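Local coordinates for sensor protein (Vibrio cholerae, PDB 3BY9) that senses C4-dicarboxylates such as succinate through this sensor domain of the histidine kinase DctB, and probably responds by autophosphorylation on a histidine in its kinase part, at residues H35-D40 against N60-Q65; E42-L47 against Y134-A139; L77-R80 against T84-S87; R104-L109 against V145-M150. All blocks are in the same frame, centred on the assembly; numbering follows the deposited sequence.

Contact 1: residues H35-D40 against N60-Q65; sequences HLISKD and NRYLEQ. With CA (calcium ion), chain C.
Tyr62 leads the contact: it donates its OH to Asp40 OD2 over 2.5 Å, meeting that oxygen nearly along its C-O axis. With CG anti to the backbone N (chi1 174°), the ring is carried off helix 53-70 toward the turn, and the side chains meet almost at right angles, the carboxylate turned 47° from the ring plane. Asp40 suits the place because it can serve two partners at once. OD2 takes the phenol, while OD1 binds the calcium ion at 2.3 Å, beside Leu36 O at 2.4 Å and two waters. Together the phenol and the ion hold the carboxylate's rotation, with Tyr62 as the second-shell partner, and the ion would be expected to favour the charged form of Asp40. Tyr62 OH also lies 3.9 Å from Ile37 CG2.

These helices cover one face of the antiparallel sheet of a PAS-like (PDC) sensor domain, so the next residue, Leu63, turns apolar. Its CD2 meets Ile37 CD1 at 4.1 Å, and both side chains also rest on Ile146 and Thr75 of the sheet.

Contact 2: residues E42-L47 against Y134-A139; sequences ELVDAL and YPVIYA
Helix 42-47 runs across strand 134-138 at 77°, their axes 9.3 Å apart and the closest backbone approach at Val44 and Val136, whose CA atoms are 7.1 Å from each other. The strand belongs to the five-stranded antiparallel sheet of a PAS-like (PDC) domain, and the short helix is one of those lying over a face of it. All the joining is done by hydrocarbon.

Val136 is the central side chain. Its CG1, set trans to the main-chain nitrogen by a chi1 of 176°, is shared by two residues one helical turn apart, Val44 and Leu47. Leu47 comes to it tip to tip, placing CD1 3.7 Å from CG1, while Val44 passes at a slant and offers CG2 at 3.8 Å. A beta-branched valine fits a strand well, and here its two methyls spread a broad apolar surface close to the backbone; the longer leucine covers the greater reach from the helix. Leu43 also faces the strand, but makes its closer packing with Ile37 and Ile146. Leu143 of the neighbouring strand touches Val44, Leu47 and Tyr138, and Leu77 lies against both Leu47 and Val136, which extends the apolar layer across the sheet.

Toward the end of the strand the contact reaches the surface. Tyr138 is suited to this border, since the base of its side chain can pack while the phenol end lies farther out. Val44 carries a methyl for each neighbour: as CG2 serves Val136, CG1 meets Tyr138 near the root of the ring, 3.7 Å from CG and 3.8 Å from CB.

Contact 3: residues L77-R80 against T84-S87; sequences LIDR and TIAS
Leu77 and Ala86 form an antiparallel hydrogen-bonded pair, in which Leu77 N donates to Ala86 O at 2.9 Å. Leu77 O in turn accepts from Ile85 N, also at 2.9 Å, so Leu77 faces both Ile85 and Ala86: a classic beta bulge in the hairpin of strands 74-79 and 84-87. The extra residue is Ile85, whose psi of -20° departs from the extended backbone. Its two branches part: CG1, standing between the backbone N and the carbonyl carbon (chi1 65°), goes to Leu77 CD2 at 4.1 Å, whereas CG2 leans on Asp79 CB at 4.0 Å. Beyond the bulge, Ile78 pairs with Thr84 in a non-hydrogen-bonded position, and Thr84 CA makes a CH...O contact to Leu77 O at 3.5 Å.

The surroundings follow this shifted register. Leu77 and Ala86 share one face of the sheet, where the small alanine lets Thr59, Asn60 and Leu63 of helix 53-70 pack close against it, while Leu77 packs under helix 41-48. Ile78 and Thr84 lie on the other face; Thr84 is held there by its OG1, which bonds to Arg99 O. Asp79 turns its carboxylate back into the hairpin turn, a task for which a short acidic side chain is well suited: OD1 accepts from the backbone N of Phe81 and of Asn83.

Contact 4: residues R104-L109 against V145-M150; sequences RPYFYL and VIVVKM. With SIN (succinic acid), chain E.
Tyr106 lies against Val147 where helix 105-110 covers the sheet of the PAS-like (PDC) domain, on the face that holds the dicarboxylate pocket. From CB, a chi1 of 62° swings the ring back over the main chain and onto the strand. CD1 and CE1 settle on Val147 CG2, CE1 being 3.8 Å away. Val147 CG1 lies over the same face of the ring; Arg104 CB lies over the opposite face, toward its rim, and the ring also stacks with Tyr131. Along the far edge, in the ring plane, CE2 and CZ each pass 3.3 Å from succinate O3. At the tip OH donates to that oxygen in a very short bond of 2.5 Å, and has a second partner in Tyr76 OH. Tyrosine suits the site because its ring packs and its hydroxyl binds.

Next door, Phe107 needs no polar end: its CE1 meets Val145 CG2 at 3.8 Å. Arg104 grips the same carboxylate edge-on with two nearly straight bonds, NE to O3 and NH2 to O4. Ser123, Thr124, Ser125 and Tyr131 also bind the succinate. At its other end, the fully extended Lys149 brings NZ to within 2.8 Å of succinate O1.

All four contacts involve or cover one antiparallel sheet. Contacts 1 and 2 lie on the face covered by helices 33-38, 41-48 and 53-70 and are partly buried; contacts 3 and 4 are buried. Helix 41-48 of contact 2 lies between the two helices of contact 1 in the chain and touches both. Contact 3 is made within the sheet and rests on main-chain bonding, whereas contact 2 is purely apolar. Contacts 1 and 4 each join apolar packing to a polar site, a calcium ion near the surface and a dicarboxylate in a buried pocket. Strand 141-150 ties them together: Ile146 faces contacts 1 and 2, Val145 and Val147 the ligand side, and Ile78 N bonds to Val145 O.

Contact 1: residues H35-D40 against N60-Q65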
loop_
_atom_site.group_PDB
_atom_site.type_symbol
_atom_site.label_atom_id
_atom_site.label_comp_id
_atom_site.label_asym_id
_atom_site.label_seq_id
_atom_site.Cartn_x
_atom_site.Cartn_y
_atom_site.Cartn_z
ATOM N N HIS A 35 -15.333 1.892 -7.733
ATOM C CA HIS A 35 -16.448 1.375 -8.555
ATOM C C HIS A 35 -17.679 2.285 -8.321
ATOM O O HIS A 35 -18.346 2.688 -9.271
ATOM C CB HIS A 35 -16.771 -0.071 -8.160
ATOM C CG HIS A 35 -17.881 -0.697 -8.976
ATOM N ND1 HIS A 35 -18.599 -1.783 -8.539
ATOM C CD2 HIS A 35 -18.355 -0.401 -10.217
ATOM C CE1 HIS A 35 -19.466 -2.141 -9.481
ATOM N NE2 HIS A 35 -19.339 -1.320 -10.506
ATOM N N LEU A 36 -17.934 2.653 -7.053
ATOM C CA LEU A 36 -19.094 3.466 -6.711
ATOM C C LEU A 36 -19.205 4.740 -7.530
ATOM O O LEU A 36 -20.303 5.055 -8.017
ATOM C CB LEU A 36 -19.057 3.818 -5.200
ATOM C CG LEU A 36 -20.010 4.940 -4.750
ATOM C CD1 LEU A 36 -21.440 4.477 -4.935
ATOM C CD2 LEU A 36 -19.785 5.312 -3.291
ATOM N N ILE A 37 -18.088 5.443 -7.711
ATOM C CA ILE A 37 -18.163 6.709 -8.422
ATOM C C ILE A 37 -17.742 6.646 -9.859
ATOM O O ILE A 37 -17.916 7.630 -10.597
ATOM C CB ILE A 37 -17.315 7.842 -7.737
ATOM C CG1 ILE A 37 -15.809 7.479 -7.704
ATOM C CG2 ILE A 37 -17.776 8.025 -6.257
ATOM C CD1 ILE A 37 -14.906 8.637 -7.207
ATOM N N SER A 38 -17.244 5.493 -10.280
ATOM C CA SER A 38 -16.644 5.390 -11.610
ATOM C C SER A 38 -17.490 5.840 -12.774
ATOM O O SER A 38 -16.971 6.499 -13.702
ATOM C CB SER A 38 -16.154 3.953 -11.862
ATOM O OG SER A 38 -17.231 3.033 -11.914
ATOM N N LYS A 39 -18.778 5.505 -12.750
ATOM C CA LYS A 39 -19.633 5.889 -13.902
ATOM C C LYS A 39 -20.406 7.190 -13.659
ATOM O O LYS A 39 -21.250 7.593 -14.471
ATOM C CB LYS A 39 -20.644 4.753 -14.210
ATOM C CG LYS A 39 -19.965 3.598 -14.956
ATOM C CD LYS A 39 -20.934 2.492 -15.396
ATOM C CE LYS A 39 -22.070 2.978 -16.313
ATOM N NZ LYS A 39 -21.611 3.622 -17.588
ATOM N N ASP A 40 -20.111 7.849 -12.550
ATOM C CA ASP A 40 -20.833 9.073 -12.228
ATOM C C ASP A 40 -20.671 10.111 -13.321
ATOM O O ASP A 40 -19.565 10.286 -13.879
ATOM C CB ASP A 40 -20.327 9.673 -10.900
ATOM C CG ASP A 40 -20.702 8.811 -9.701
ATOM O OD1 ASP A 40 -21.277 7.715 -9.924
ATOM O OD2 ASP A 40 -20.446 9.246 -8.549
ATOM N N ASN A 60 -13.265 18.391 -10.489
ATOM C CA ASN A 60 -12.309 18.556 -9.394
ATOM C C ASN A 60 -13.020 18.763 -8.063
ATOM O O ASN A 60 -12.655 18.167 -7.047
ATOM C CB ASN A 60 -11.463 19.806 -9.605
ATOM C CG ASN A 60 -10.285 19.597 -10.536
ATOM O OD1 ASN A 60 -9.803 18.479 -10.764
ATOM N ND2 ASN A 60 -9.758 20.719 -11.023
ATOM N N ARG A 61 -14.016 19.658 -8.057
ATOM C CA ARG A 61 -14.745 19.959 -6.823
ATOM C C ARG A 61 -15.534 18.762 -6.341
ATOM O O ARG A 61 -15.642 18.531 -5.141
ATOM C CB ARG A 61 -15.639 21.186 -7.043
ATOM C CG ARG A 61 -14.707 22.445 -7.235
ATOM C CD ARG A 61 -15.483 23.744 -7.529
ATOM N NE ARG A 61 -14.582 24.902 -7.610
ATOM C CZ ARG A 61 -14.086 25.557 -6.562
ATOM N NH1 ARG A 61 -14.393 25.190 -5.315
ATOM N NH2 ARG A 61 -13.272 26.590 -6.765
ATOM N N TYR A 62 -16.039 17.962 -7.292
ATOM C CA TYR A 62 -16.791 16.754 -6.893
ATOM C C TYR A 62 -15.836 15.743 -6.263
ATOM O O TYR A 62 -16.139 15.176 -5.205
ATOM C CB TYR A 62 -17.483 16.143 -8.126
ATOM C CG TYR A 62 -18.150 14.822 -7.823
ATOM C CD1 TYR A 62 -19.148 14.736 -6.869
ATOM C CD2 TYR A 62 -17.778 13.668 -8.520
ATOM C CE1 TYR A 62 -19.794 13.503 -6.571
ATOM C CE2 TYR A 62 -18.420 12.438 -8.253
ATOM C CZ TYR A 62 -19.410 12.358 -7.280
ATOM O OH TYR A 62 -19.951 11.130 -6.932
ATOM N N LEU A 63 -14.679 15.518 -6.882
ATOM C CA LEU A 63 -13.743 14.518 -6.327
ATOM C C LEU A 63 -13.242 15.008 -4.953
ATOM O O LEU A 63 -12.974 14.217 -4.043
ATOM C CB LEU A 63 -12.553 14.289 -7.282
ATOM C CG LEU A 63 -12.955 13.632 -8.636
ATOM C CD1 LEU A 63 -11.698 13.505 -9.535
ATOM C CD2 LEU A 63 -13.604 12.301 -8.421
ATOM N N GLU A 64 -13.127 16.324 -4.798
ATOM C CA GLU A 64 -12.684 16.849 -3.521
ATOM C C GLU A 64 -13.737 16.523 -2.436
ATOM O O GLU A 64 -13.374 16.191 -1.308
ATOM C CB GLU A 64 -12.458 18.366 -3.676
ATOM C CG GLU A 64 -11.913 19.036 -2.424
ATOM C CD GLU A 64 -11.705 20.547 -2.612
ATOM O OE1 GLU A 64 -12.117 21.148 -3.646
ATOM O OE2 GLU A 64 -11.096 21.135 -1.683
ATOM N N GLN A 65 -15.024 16.632 -2.795
ATOM C CA GLN A 65 -16.138 16.337 -1.885
ATOM C C GLN A 65 -16.144 14.860 -1.551
ATOM O O GLN A 65 -16.290 14.475 -0.408
ATOM C CB GLN A 65 -17.475 16.767 -2.555
ATOM C CG GLN A 65 -17.614 18.258 -2.534
ATOM C CD GLN A 65 -18.648 18.794 -3.513
ATOM O OE1 GLN A 65 -18.967 19.995 -3.490
ATOM N NE2 GLN A 65 -19.158 17.940 -4.380
HETATM CA CA CA C . -21.979 5.505 -9.639
HETATM O O HOH W 1 -20.395 3.953 -10.685
HETATM O O HOH W 2 -23.493 6.500 -7.909
#

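Contact 2: residues E42-L47 against Y134-A139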
loop_
_atom_site.group_PDB
_atom_site.type_symbol
_atom_site.label_atom_id
_atom_site.label_comp_id
_atom_site.label_asym_id
_atom_site.label_seq_id
_atom_site.Cartn_x
_atom_site.Cartn_y
_atom_site.Cartn_z
ATOM N N GLU A 42 -20.100 13.293 -13.435
ATOM C CA GLU A 42 -18.964 14.196 -13.332
ATOM C C GLU A 42 -17.674 13.587 -13.883
ATOM O O GLU A 42 -16.851 14.290 -14.484
ATOM C CB GLU A 42 -18.695 14.598 -11.869
ATOM C CG GLU A 42 -19.848 15.409 -11.150
ATOM C CD GLU A 42 -21.023 14.573 -10.594
ATOM O OE1 GLU A 42 -21.211 13.409 -10.992
ATOM O OE2 GLU A 42 -21.793 15.122 -9.773
ATOM N N LEU A 43 -17.470 12.288 -13.634
ATOM C CA LEU A 43 -16.236 11.653 -14.104
ATOM C C LEU A 43 -16.307 11.376 -15.606
ATOM O O LEU A 43 -15.360 11.676 -16.330
ATOM C CB LEU A 43 -15.985 10.312 -13.349
ATOM C CG LEU A 43 -15.365 10.453 -11.957
ATOM C CD1 LEU A 43 -16.334 11.190 -10.980
ATOM C CD2 LEU A 43 -15.074 9.010 -11.427
ATOM N N VAL A 44 -17.437 10.836 -16.078
ATOM C CA VAL A 44 -17.516 10.518 -17.496
ATOM C C VAL A 44 -17.475 11.799 -18.320
ATOM O O VAL A 44 -16.759 11.850 -19.334
ATOM C CB VAL A 44 -18.766 9.703 -17.850
ATOM C CG1 VAL A 44 -18.863 9.473 -19.401
ATOM C CG2 VAL A 44 -18.713 8.354 -17.097
ATOM N N ASP A 45 -18.191 12.832 -17.883
ATOM C CA ASP A 45 -18.185 14.069 -18.654
ATOM C C ASP A 45 -16.776 14.684 -18.751
ATOM O O ASP A 45 -16.435 15.317 -19.773
ATOM C CB ASP A 45 -19.139 15.104 -18.042
ATOM C CG ASP A 45 -20.639 14.824 -18.353
ATOM O OD1 ASP A 45 -21.483 15.599 -17.853
ATOM O OD2 ASP A 45 -20.952 13.872 -19.081
ATOM N N ALA A 46 -15.993 14.572 -17.684
ATOM C CA ALA A 46 -14.631 15.095 -17.755
ATOM C C ALA A 46 -13.796 14.337 -18.778
ATOM O O ALA A 46 -13.014 14.921 -19.539
ATOM C CB ALA A 46 -13.955 15.014 -16.357
ATOM N N LEU A 47 -13.924 13.014 -18.778
ATOM C CA LEU A 47 -13.128 12.214 -19.697
ATOM C C LEU A 47 -13.548 12.511 -21.130
ATOM O O LEU A 47 -12.733 12.447 -22.037
ATOM C CB LEU A 47 -13.281 10.725 -19.363
ATOM C CG LEU A 47 -12.548 10.339 -18.056
ATOM C CD1 LEU A 47 -13.012 8.954 -17.618
ATOM C CD2 LEU A 47 -11.048 10.287 -18.292
ATOM N N TYR A 134 -10.194 1.598 -10.631
ATOM C CA TYR A 134 -11.297 0.919 -11.327
ATOM C C TYR A 134 -11.481 1.607 -12.671
ATOM O O TYR A 134 -11.334 2.817 -12.790
ATOM C CB TYR A 134 -12.588 1.087 -10.490
ATOM C CG TYR A 134 -13.637 0.056 -10.812
ATOM C CD1 TYR A 134 -13.647 -1.185 -10.154
ATOM C CD2 TYR A 134 -14.611 0.306 -11.778
ATOM C CE1 TYR A 134 -14.606 -2.143 -10.475
ATOM C CE2 TYR A 134 -15.572 -0.658 -12.087
ATOM C CZ TYR A 134 -15.558 -1.881 -11.432
ATOM O OH TYR A 134 -16.506 -2.874 -11.772
ATOM N N PRO A 135 -11.802 0.836 -13.728
ATOM C CA PRO A 135 -11.989 1.465 -15.043
ATOM C C PRO A 135 -13.287 2.306 -15.125
ATOM O O PRO A 135 -14.316 1.917 -14.541
ATOM C CB PRO A 135 -12.087 0.248 -15.999
ATOM C CG PRO A 135 -12.757 -0.816 -15.101
ATOM C CD PRO A 135 -11.964 -0.633 -13.779
ATOM N N VAL A 136 -13.227 3.441 -15.839
ATOM C CA VAL A 136 -14.445 4.227 -16.069
ATOM C C VAL A 136 -14.945 3.744 -17.431
ATOM O O VAL A 136 -14.236 3.874 -18.423
ATOM C CB VAL A 136 -14.160 5.714 -16.142
ATOM C CG1 VAL A 136 -15.487 6.487 -16.494
ATOM C CG2 VAL A 136 -13.630 6.201 -14.756
ATOM N N ILE A 137 -16.154 3.176 -17.443
ATOM C CA ILE A 137 -16.707 2.585 -18.659
ATOM C C ILE A 137 -18.019 3.292 -19.061
ATOM O O ILE A 137 -18.914 3.456 -18.223
ATOM C CB ILE A 137 -17.004 1.096 -18.372
ATOM C CG1 ILE A 137 -15.679 0.353 -18.101
ATOM C CG2 ILE A 137 -17.708 0.454 -19.608
ATOM C CD1 ILE A 137 -15.888 -1.138 -17.580
ATOM N N TYR A 138 -18.107 3.730 -20.318
ATOM C CA TYR A 138 -19.322 4.385 -20.803
ATOM C C TYR A 138 -19.500 3.953 -22.282
ATOM O O TYR A 138 -18.561 3.967 -23.058
ATOM C CB TYR A 138 -19.176 5.918 -20.727
ATOM C CG TYR A 138 -20.431 6.615 -21.163
ATOM C CD1 TYR A 138 -21.581 6.581 -20.364
ATOM C CD2 TYR A 138 -20.506 7.225 -22.410
ATOM C CE1 TYR A 138 -22.790 7.143 -20.820
ATOM C CE2 TYR A 138 -21.694 7.780 -22.865
ATOM C CZ TYR A 138 -22.814 7.736 -22.072
ATOM O OH TYR A 138 -23.979 8.306 -22.535
ATOM N N ALA A 139 -20.733 3.612 -22.641
ATOM C CA ALA A 139 -21.050 3.166 -24.004
ATOM C C ALA A 139 -20.123 2.006 -24.409
ATOM O O ALA A 139 -19.620 1.954 -25.540
ATOM C CB ALA A 139 -20.947 4.313 -24.989
#

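Contact 3: residues L77-R80 against T84-S87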
loop_
_atom_site.group_PDB
_atom_site.type_symbol
_atom_site.label_atom_id
_atom_site.label_comp_id
_atom_site.label_asym_id
_atom_site.label_seq_id
_atom_site.Cartn_x
_atom_site.Cartn_y
_atom_site.Cartn_z
ATOM N N LEU A 77 -8.825 11.232 -11.115
ATOM C CA LEU A 77 -9.291 10.671 -12.396
ATOM C C LEU A 77 -8.228 10.753 -13.460
ATOM O O LEU A 77 -7.683 11.813 -13.696
ATOM C CB LEU A 77 -10.538 11.491 -12.825
ATOM C CG LEU A 77 -11.198 11.077 -14.136
ATOM C CD1 LEU A 77 -11.905 9.714 -13.941
ATOM C CD2 LEU A 77 -12.288 12.095 -14.460
ATOM N N ILE A 78 -7.969 9.618 -14.129
ATOM C CA ILE A 78 -6.897 9.552 -15.120
ATOM C C ILE A 78 -7.475 9.215 -16.496
ATOM O O ILE A 78 -8.351 8.357 -16.594
ATOM C CB ILE A 78 -5.928 8.450 -14.678
ATOM C CG1 ILE A 78 -5.509 8.687 -13.190
ATOM C CG2 ILE A 78 -4.666 8.528 -15.495
ATOM C CD1 ILE A 78 -4.538 7.601 -12.691
ATOM N N ASP A 79 -6.985 9.884 -17.557
ATOM C CA ASP A 79 -7.480 9.574 -18.882
ATOM C C ASP A 79 -6.906 8.258 -19.408
ATOM O O ASP A 79 -6.164 7.578 -18.735
ATOM C CB ASP A 79 -7.257 10.777 -19.846
ATOM C CG ASP A 79 -5.798 10.991 -20.249
ATOM O OD1 ASP A 79 -4.954 10.128 -20.003
ATOM O OD2 ASP A 79 -5.503 12.060 -20.852
ATOM N N ARG A 80 -7.297 7.854 -20.607
ATOM C CA ARG A 80 -6.876 6.539 -21.067
ATOM C C ARG A 80 -5.419 6.453 -21.492
ATOM O O ARG A 80 -4.929 5.366 -21.809
ATOM C CB ARG A 80 -7.812 6.066 -22.208
ATOM C CG ARG A 80 -7.659 6.843 -23.486
ATOM C CD ARG A 80 -8.601 6.182 -24.508
ATOM N NE ARG A 80 -8.464 6.761 -25.834
ATOM C CZ ARG A 80 -7.514 6.425 -26.698
ATOM N NH1 ARG A 80 -6.614 5.503 -26.367
ATOM N NH2 ARG A 80 -7.467 7.020 -27.888
ATOM N N THR A 84 -3.406 12.511 -15.413
ATOM C CA THR A 84 -4.397 12.868 -14.418
ATOM C C THR A 84 -5.103 14.118 -14.912
ATOM O O THR A 84 -4.445 15.132 -15.175
ATOM C CB THR A 84 -3.730 13.145 -13.054
ATOM O OG1 THR A 84 -3.074 11.954 -12.657
ATOM C CG2 THR A 84 -4.845 13.462 -11.965
ATOM N N ILE A 85 -6.427 14.056 -15.049
ATOM C CA ILE A 85 -7.161 15.207 -15.554
ATOM C C ILE A 85 -8.012 15.915 -14.496
ATOM O O ILE A 85 -8.389 17.040 -14.707
ATOM C CB ILE A 85 -8.065 14.870 -16.765
ATOM C CG1 ILE A 85 -9.183 13.888 -16.352
ATOM C CG2 ILE A 85 -7.250 14.266 -17.922
ATOM C CD1 ILE A 85 -10.252 13.839 -17.504
ATOM N N ALA A 86 -8.344 15.245 -13.389
ATOM C CA ALA A 86 -9.119 15.934 -12.337
ATOM C C ALA A 86 -8.718 15.251 -11.035
ATOM O O ALA A 86 -8.367 14.082 -11.023
ATOM C CB ALA A 86 -10.649 15.811 -12.592
ATOM N N SER A 87 -8.778 15.980 -9.924
ATOM C CA SER A 87 -8.289 15.359 -8.711
ATOM C C SER A 87 -8.747 16.111 -7.464
ATOM O O SER A 87 -8.898 17.324 -7.486
ATOM C CB SER A 87 -6.750 15.406 -8.738
ATOM O OG SER A 87 -6.198 14.829 -7.541
#

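Contact 4: residues R104-L109 against V145-M150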
loop_
_atom_site.group_PDB
_atom_site.type_symbol
_atom_site.label_atom_id
_atom_site.label_comp_id
_atom_site.label_asym_id
_atom_site.label_seq_id
_atom_site.Cartn_x
_atom_site.Cartn_y
_atom_site.Cartn_z
ATOM N N ARG A 104 2.385 3.198 -13.500
ATOM C CA ARG A 104 1.980 2.532 -12.260
ATOM C C ARG A 104 1.131 1.310 -12.532
ATOM O O ARG A 104 0.208 1.353 -13.343
ATOM C CB ARG A 104 1.138 3.446 -11.381
ATOM C CG ARG A 104 1.924 4.412 -10.572
ATOM C CD ARG A 104 2.705 3.713 -9.417
ATOM N NE ARG A 104 3.018 4.701 -8.360
ATOM C CZ ARG A 104 4.055 4.612 -7.526
ATOM N NH1 ARG A 104 4.897 3.587 -7.587
ATOM N NH2 ARG A 104 4.302 5.629 -6.675
ATOM N N PRO A 105 1.365 0.231 -11.798
ATOM C CA PRO A 105 0.546 -0.975 -12.041
ATOM C C PRO A 105 -0.948 -0.753 -11.868
ATOM O O PRO A 105 -1.744 -1.343 -12.579
ATOM C CB PRO A 105 1.077 -1.947 -10.996
ATOM C CG PRO A 105 2.569 -1.623 -10.989
ATOM C CD PRO A 105 2.562 -0.080 -10.975
ATOM N N TYR A 106 -1.361 0.084 -10.906
ATOM C CA TYR A 106 -2.802 0.236 -10.756
ATOM C C TYR A 106 -3.438 0.854 -11.995
ATOM O O TYR A 106 -4.609 0.558 -12.282
ATOM C CB TYR A 106 -3.155 1.005 -9.461
ATOM C CG TYR A 106 -2.617 2.430 -9.391
ATOM C CD1 TYR A 106 -3.200 3.471 -10.149
ATOM C CD2 TYR A 106 -1.547 2.751 -8.545
ATOM C CE1 TYR A 106 -2.723 4.803 -10.061
ATOM C CE2 TYR A 106 -1.067 4.079 -8.462
ATOM C CZ TYR A 106 -1.658 5.092 -9.225
ATOM O OH TYR A 106 -1.161 6.397 -9.183
ATOM N N PHE A 107 -2.706 1.662 -12.763
ATOM C CA PHE A 107 -3.329 2.236 -13.938
ATOM C C PHE A 107 -3.238 1.149 -15.070
ATOM O O PHE A 107 -4.206 0.887 -15.785
ATOM C CB PHE A 107 -2.563 3.485 -14.412
ATOM C CG PHE A 107 -3.098 4.034 -15.717
ATOM C CD1 PHE A 107 -4.244 4.830 -15.726
ATOM C CD2 PHE A 107 -2.543 3.620 -16.937
ATOM C CE1 PHE A 107 -4.859 5.224 -16.893
ATOM C CE2 PHE A 107 -3.144 3.994 -18.138
ATOM C CZ PHE A 107 -4.321 4.809 -18.115
ATOM N N TYR A 108 -2.059 0.560 -15.215
ATOM C CA TYR A 108 -1.847 -0.459 -16.269
ATOM C C TYR A 108 -2.888 -1.561 -16.172
ATOM O O TYR A 108 -3.479 -1.996 -17.210
ATOM C CB TYR A 108 -0.436 -1.065 -16.066
ATOM C CG TYR A 108 -0.073 -2.194 -17.014
ATOM C CD1 TYR A 108 0.114 -1.964 -18.383
ATOM C CD2 TYR A 108 0.147 -3.465 -16.528
ATOM C CE1 TYR A 108 0.513 -2.994 -19.247
ATOM C CE2 TYR A 108 0.550 -4.522 -17.366
ATOM C CZ TYR A 108 0.731 -4.277 -18.723
ATOM O OH TYR A 108 1.124 -5.327 -19.550
ATOM N N LEU A 109 -3.127 -2.033 -14.941
ATOM C CA LEU A 109 -4.097 -3.121 -14.788
ATOM C C LEU A 109 -5.533 -2.659 -14.927
ATOM O O LEU A 109 -6.362 -3.344 -15.537
ATOM C CB LEU A 109 -3.960 -3.811 -13.444
ATOM C CG LEU A 109 -2.529 -4.368 -13.190
ATOM C CD1 LEU A 109 -2.393 -4.870 -11.738
ATOM C CD2 LEU A 109 -2.220 -5.491 -14.210
ATOM N N VAL A 145 -9.497 5.818 -15.788
ATOM C CA VAL A 145 -9.404 5.059 -14.541
ATOM C C VAL A 145 -9.611 6.029 -13.386
ATOM O O VAL A 145 -9.077 7.147 -13.417
ATOM C CB VAL A 145 -7.960 4.466 -14.377
ATOM C CG1 VAL A 145 -7.747 3.865 -12.947
ATOM C CG2 VAL A 145 -7.740 3.327 -15.399
ATOM N N ILE A 146 -10.390 5.594 -12.393
ATOM C CA ILE A 146 -10.575 6.417 -11.172
ATOM C C ILE A 146 -9.805 5.688 -10.048
ATOM O O ILE A 146 -9.823 4.444 -9.953
ATOM C CB ILE A 146 -12.098 6.570 -10.876
ATOM C CG1 ILE A 146 -12.300 7.325 -9.546
ATOM C CG2 ILE A 146 -12.778 5.225 -10.706
ATOM C CD1 ILE A 146 -11.817 8.772 -9.563
ATOM N N VAL A 147 -9.099 6.478 -9.223
ATOM C CA VAL A 147 -8.224 5.932 -8.173
ATOM C C VAL A 147 -8.515 6.577 -6.839
ATOM O O VAL A 147 -8.767 7.782 -6.765
ATOM C CB VAL A 147 -6.744 6.265 -8.487
ATOM C CG1 VAL A 147 -5.828 5.563 -7.454
ATOM C CG2 VAL A 147 -6.367 5.777 -9.930
ATOM N N VAL A 148 -8.521 5.765 -5.796
ATOM C CA VAL A 148 -8.638 6.320 -4.437
ATOM C C VAL A 148 -7.338 5.864 -3.728
ATOM O O VAL A 148 -7.009 4.685 -3.771
ATOM C CB VAL A 148 -9.842 5.689 -3.722
ATOM C CG1 VAL A 148 -9.786 5.986 -2.187
ATOM C CG2 VAL A 148 -11.138 6.346 -4.249
ATOM N N LYS A 149 -6.633 6.794 -3.082
ATOM C CA LYS A 149 -5.415 6.474 -2.329
ATOM C C LYS A 149 -5.718 6.703 -0.859
ATOM O O LYS A 149 -6.184 7.769 -0.477
ATOM C CB LYS A 149 -4.271 7.389 -2.766
ATOM C CG LYS A 149 -2.987 7.177 -1.969
ATOM C CD LYS A 149 -1.955 8.270 -2.350
ATOM C CE LYS A 149 -0.638 8.039 -1.540
ATOM N NZ LYS A 149 0.320 9.169 -1.876
HETATM N N MSE A 150 -5.424 5.673 -0.070
HETATM C CA MSE A 150 -5.672 5.681 1.382
HETATM C C MSE A 150 -4.355 5.820 2.123
HETATM O O MSE A 150 -3.390 5.131 1.805
HETATM C CB MSE A 150 -6.349 4.338 1.820
HETATM C CG MSE A 150 -6.812 4.381 3.264
HETATM SE SE MSE A 150 -7.099 2.505 3.864
HETATM C CE MSE A 150 -5.206 1.996 3.999
HETATM C C1 SIN E . 1.175 10.061 -5.317
HETATM O O1 SIN E . 0.573 9.158 -4.644
HETATM O O2 SIN E . 1.954 10.890 -4.767
HETATM C C2 SIN E . 0.985 10.167 -6.834
HETATM C C3 SIN E . 0.394 8.878 -7.433
HETATM C C4 SIN E . 1.391 7.737 -7.514
HETATM O O3 SIN E . 0.993 6.625 -7.980
HETATM O O4 SIN E . 2.570 7.910 -7.089
#